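Local structure of hyaluronidase (Thermobaculum terrenum, 5DIY) at residues E2-I10 with L269-S280. The protein probably acts as a hexosaminidase of glycoside hydrolase family 84, removing O-linked N-acetylglucosamine from modified substrates. Sequence-based numbering, arbitrary orientation.
Sequences EYFRYRGII and LYTFAQYLNSPS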
loop_
_atom_site.group_PDB
_atom_site.type_symbol
_atom_site.label_atom_id
_atom_site.label_comp_id
_atom_site.label_asym_id
_atom_site.label_seq_id
_atom_site.Cartn_x
_atom_site.Cartn_y
_atom_site.Cartn_z
ATOM N N GLU C 2 16.577 -1.514 -19.425
ATOM C CA GLU C 2 17.973 -0.980 -19.459
ATOM C C GLU C 2 18.557 -0.887 -18.047
ATOM O O GLU C 2 19.653 -1.385 -17.796
ATOM C CB GLU C 2 18.006 0.387 -20.161
ATOM C CG GLU C 2 19.359 0.768 -20.757
ATOM C CD GLU C 2 20.252 1.559 -19.805
ATOM O OE1 GLU C 2 19.834 2.650 -19.357
ATOM O OE2 GLU C 2 21.384 1.104 -19.520
ATOM N N TYR C 3 17.817 -0.254 -17.136
ATOM C CA TYR C 3 18.202 -0.186 -15.721
ATOM C C TYR C 3 17.744 -1.418 -14.941
ATOM O O TYR C 3 18.501 -1.958 -14.143
ATOM C CB TYR C 3 17.636 1.071 -15.063
ATOM C CG TYR C 3 18.294 2.333 -15.539
ATOM C CD1 TYR C 3 19.525 2.729 -15.017
ATOM C CD2 TYR C 3 17.695 3.137 -16.506
ATOM C CE1 TYR C 3 20.147 3.892 -15.446
ATOM C CE2 TYR C 3 18.308 4.304 -16.944
ATOM C CZ TYR C 3 19.536 4.674 -16.409
ATOM O OH TYR C 3 20.157 5.826 -16.822
ATOM N N PHE C 4 16.498 -1.838 -15.158
ATOM C CA PHE C 4 15.934 -3.016 -14.495
ATOM C C PHE C 4 15.461 -4.048 -15.522
ATOM O O PHE C 4 14.663 -3.720 -16.406
ATOM C CB PHE C 4 14.768 -2.608 -13.589
ATOM C CG PHE C 4 15.187 -1.822 -12.379
ATOM C CD1 PHE C 4 15.675 -2.469 -11.251
ATOM C CD2 PHE C 4 15.111 -0.432 -12.372
ATOM C CE1 PHE C 4 16.065 -1.749 -10.132
ATOM C CE2 PHE C 4 15.503 0.291 -11.261
ATOM C CZ PHE C 4 15.979 -0.367 -10.138
ATOM N N ARG C 5 15.937 -5.289 -15.388
ATOM C CA ARG C 5 15.519 -6.388 -16.266
ATOM C C ARG C 5 14.033 -6.713 -16.079
ATOM O O ARG C 5 13.304 -6.875 -17.059
ATOM C CB ARG C 5 16.361 -7.653 -16.019
ATOM C CG ARG C 5 16.327 -8.650 -17.170
ATOM C CD ARG C 5 16.595 -10.079 -16.715
ATOM N NE ARG C 5 17.857 -10.218 -15.985
ATOM C CZ ARG C 5 18.267 -11.326 -15.357
ATOM N NH1 ARG C 5 17.529 -12.440 -15.359
ATOM N NH2 ARG C 5 19.439 -11.319 -14.722
ATOM N N TYR C 6 13.600 -6.819 -14.823
ATOM C CA TYR C 6 12.195 -7.060 -14.490
ATOM C C TYR C 6 11.587 -5.771 -13.928
ATOM O O TYR C 6 12.057 -5.232 -12.915
ATOM C CB TYR C 6 12.053 -8.227 -13.503
ATOM C CG TYR C 6 12.675 -9.529 -13.994
ATOM C CD1 TYR C 6 12.285 -10.095 -15.210
ATOM C CD2 TYR C 6 13.645 -10.201 -13.240
ATOM C CE1 TYR C 6 12.848 -11.283 -15.669
ATOM C CE2 TYR C 6 14.212 -11.392 -13.690
ATOM C CZ TYR C 6 13.808 -11.929 -14.906
ATOM O OH TYR C 6 14.359 -13.107 -15.368
ATOM N N ARG C 7 10.570 -5.273 -14.629
ATOM C CA ARG C 7 9.865 -4.042 -14.279
ATOM C C ARG C 7 8.414 -4.428 -14.126
ATOM O O ARG C 7 7.659 -4.373 -15.094
ATOM C CB ARG C 7 10.030 -3.016 -15.403
ATOM C CG ARG C 7 11.454 -2.515 -15.562
ATOM C CD ARG C 7 11.560 -1.470 -16.656
ATOM N NE ARG C 7 11.100 -1.954 -17.960
ATOM C CZ ARG C 7 11.774 -2.776 -18.766
ATOM N NH1 ARG C 7 12.964 -3.267 -18.425
ATOM N NH2 ARG C 7 11.242 -3.126 -19.932
ATOM N N GLY C 8 8.024 -4.834 -12.917
ATOM C CA GLY C 8 6.814 -5.627 -12.753
ATOM C C GLY C 8 5.741 -5.205 -11.775
ATOM O O GLY C 8 5.924 -4.307 -10.950
ATOM N N ILE C 9 4.600 -5.874 -11.908
ATOM C CA ILE C 9 3.533 -5.840 -10.929
ATOM C C ILE C 9 3.380 -7.252 -10.396
ATOM O O ILE C 9 3.299 -8.199 -11.175
ATOM C CB ILE C 9 2.198 -5.364 -11.549
ATOM C CG1 ILE C 9 2.306 -3.879 -11.920
ATOM C CG2 ILE C 9 1.045 -5.596 -10.574
ATOM C CD1 ILE C 9 1.143 -3.340 -12.722
ATOM N N ILE C 10 3.336 -7.386 -9.073
ATOM C CA ILE C 10 2.974 -8.657 -8.437
ATOM C C ILE C 10 1.583 -8.507 -7.825
ATOM O O ILE C 10 1.389 -7.728 -6.897
ATOM C CB ILE C 10 4.011 -9.155 -7.383
ATOM C CG1 ILE C 10 3.490 -10.420 -6.675
ATOM C CG2 ILE C 10 4.372 -8.085 -6.345
ATOM C CD1 ILE C 10 4.578 -11.255 -6.036
ATOM N N LEU C 269 1.472 3.531 -9.596
ATOM C CA LEU C 269 2.161 2.629 -10.541
ATOM C C LEU C 269 2.758 3.366 -11.742
ATOM O O LEU C 269 3.844 3.002 -12.214
ATOM C CB LEU C 269 1.253 1.480 -11.000
ATOM C CG LEU C 269 0.896 0.428 -9.938
ATOM C CD1 LEU C 269 -0.104 -0.560 -10.523
ATOM C CD2 LEU C 269 2.127 -0.293 -9.401
ATOM N N TYR C 270 2.064 4.399 -12.225
ATOM C CA TYR C 270 2.617 5.285 -13.255
ATOM C C TYR C 270 3.957 5.867 -12.803
ATOM O O TYR C 270 4.926 5.850 -13.554
ATOM C CB TYR C 270 1.636 6.416 -13.601
ATOM C CG TYR C 270 2.061 7.289 -14.764
ATOM C CD1 TYR C 270 3.005 8.304 -14.596
ATOM C CD2 TYR C 270 1.515 7.109 -16.038
ATOM C CE1 TYR C 270 3.400 9.102 -15.655
ATOM C CE2 TYR C 270 1.902 7.912 -17.106
ATOM C CZ TYR C 270 2.844 8.907 -16.907
ATOM O OH TYR C 270 3.244 9.716 -17.950
ATOM N N THR C 271 4.003 6.370 -11.571
ATOM C CA THR C 271 5.215 6.996 -11.035
ATOM C C THR C 271 6.321 5.967 -10.802
ATOM O O THR C 271 7.500 6.236 -11.060
ATOM C CB THR C 271 4.942 7.806 -9.743
ATOM O OG1 THR C 271 4.555 6.937 -8.661
ATOM C CG2 THR C 271 3.864 8.859 -9.985
ATOM N N PHE C 272 5.921 4.803 -10.307
ATOM C CA PHE C 272 6.797 3.639 -10.172
ATOM C C PHE C 272 7.467 3.292 -11.505
ATOM O O PHE C 272 8.685 3.139 -11.556
ATOM C CB PHE C 272 5.975 2.477 -9.596
ATOM C CG PHE C 272 6.634 1.125 -9.665
ATOM C CD1 PHE C 272 7.732 0.825 -8.871
ATOM C CD2 PHE C 272 6.107 0.123 -10.481
ATOM C CE1 PHE C 272 8.326 -0.437 -8.910
ATOM C CE2 PHE C 272 6.692 -1.142 -10.527
ATOM C CZ PHE C 272 7.804 -1.424 -9.736
ATOM N N ALA C 273 6.678 3.227 -12.578
ATOM C CA ALA C 273 7.191 2.936 -13.932
ATOM C C ALA C 273 8.169 3.990 -14.459
ATOM O O ALA C 273 9.161 3.650 -15.108
ATOM C CB ALA C 273 6.037 2.763 -14.910
ATOM N N GLN C 274 7.886 5.264 -14.191
ATOM C CA GLN C 274 8.811 6.339 -14.561
ATOM C C GLN C 274 10.129 6.248 -13.792
ATOM O O GLN C 274 11.190 6.466 -14.380
ATOM C CB GLN C 274 8.176 7.722 -14.379
ATOM C CG GLN C 274 7.076 8.019 -15.397
ATOM C CD GLN C 274 6.928 9.497 -15.695
ATOM O OE1 GLN C 274 6.949 9.919 -16.854
ATOM N NE2 GLN C 274 6.778 10.294 -14.650
ATOM N N TYR C 275 10.066 5.920 -12.498
ATOM C CA TYR C 275 11.282 5.692 -11.704
ATOM C C TYR C 275 12.118 4.573 -12.315
ATOM O O TYR C 275 13.322 4.737 -12.492
ATOM C CB TYR C 275 10.969 5.357 -10.229
ATOM C CG TYR C 275 12.152 4.756 -9.488
ATOM C CD1 TYR C 275 13.156 5.568 -8.949
ATOM C CD2 TYR C 275 12.296 3.367 -9.370
ATOM C CE1 TYR C 275 14.251 5.021 -8.293
ATOM C CE2 TYR C 275 13.382 2.812 -8.713
ATOM C CZ TYR C 275 14.360 3.637 -8.177
ATOM O OH TYR C 275 15.429 3.075 -7.523
ATOM N N LEU C 276 11.486 3.444 -12.630
ATOM C CA LEU C 276 12.205 2.308 -13.222
ATOM C C LEU C 276 12.843 2.680 -14.564
ATOM O O LEU C 276 13.958 2.250 -14.856
ATOM C CB LEU C 276 11.290 1.100 -13.417
ATOM C CG LEU C 276 10.655 0.457 -12.178
ATOM C CD1 LEU C 276 9.604 -0.548 -12.619
ATOM C CD2 LEU C 276 11.691 -0.182 -11.257
ATOM N N ASN C 277 12.141 3.483 -15.364
ATOM C CA ASN C 277 12.642 3.907 -16.676
ATOM C C ASN C 277 13.906 4.770 -16.626
ATOM O O ASN C 277 14.794 4.613 -17.464
ATOM C CB ASN C 277 11.556 4.656 -17.446
ATOM C CG ASN C 277 11.980 5.000 -18.859
ATOM O OD1 ASN C 277 12.213 4.109 -19.679
ATOM N ND2 ASN C 277 12.094 6.294 -19.153
ATOM N N SER C 278 13.978 5.679 -15.655
ATOM C CA SER C 278 15.129 6.573 -15.514
ATOM C C SER C 278 15.290 7.037 -14.059
ATOM O O SER C 278 14.943 8.173 -13.720
ATOM C CB SER C 278 14.982 7.766 -16.461
ATOM O OG SER C 278 16.138 8.588 -16.419
ATOM N N PRO C 279 15.832 6.164 -13.196
ATOM C CA PRO C 279 15.865 6.467 -11.758
ATOM C C PRO C 279 16.718 7.683 -11.339
ATOM O O PRO C 279 16.397 8.320 -10.332
ATOM C CB PRO C 279 16.388 5.169 -11.132
ATOM C CG PRO C 279 17.081 4.449 -12.223
ATOM C CD PRO C 279 16.411 4.843 -13.498
ATOM N N SER C 280 17.758 8.016 -12.107
ATOM C CA SER C 280 18.584 9.197 -11.816
ATOM C C SER C 280 17.890 10.529 -12.129
ATOM O O SER C 280 18.241 11.554 -11.540
ATOM C CB SER C 280 19.928 9.130 -12.560
ATOM O OG SER C 280 19.742 9.252 -13.959
HETATM O O HOH W 1 14.812 0.034 -16.701
#
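Leu276 meets the N-terminal segment with each branch of its side chain, a worked example of how one forked residue of a helix packs against a barrel strand and the loop leading into it. Its CB lies 4.1 Å from Arg7 CD. Beyond CG the fork opens: CD1 touches Arg7 CB at 3.7 Å, while CD2 sits over a face of the Phe4 ring, 4.0 Å from its centroid, in a CH-pi contact. Leu276 CD1 also lies above the ring of Phe272, a residue one turn earlier; at its edge that ring presents CE2 to Gly8 O. Further along, Ile9 CD1 and Leu269 CD1 meet methyl to methyl, their side chains at about a right angle.

The setting is the closed (beta/alpha)8, or TIM, barrel: strand 6-11 is the first of eight, and helix 262-277 follows the last, 251-256. Their segments 6-10 and 269-277 run antiparallel at 161°, with axes 9.5 Å apart. The first strand and the helix that follows the last strand thus pack together where the barrel closes, Phe272 reaching Ile254 and Ala256 of the last strand as well.

Past the helix end, Tyr3 takes over. With CG anti to the carbonyl carbon (chi1 -70°), its ring reaches Pro279, whose CD lies over one face, 3.8 Å from the centroid; it also meets the His248 ring edge-to-face. An alanine at Tyr3 would probably leave Pro279 without its ring face and His248 without its edge-to-face partner. Between the two segments a water accepts from Phe4 N and donates to Leu276 O, both at 3.0 Å. Phe4 O in turn receives Arg7 NH1 at 2.7 Å, in the guanidinium plane but with a bent N-H...O angle of 137°; Arg7 NE is hydrogen-bonded to Asn34 O, which helps fix the rotation of that group.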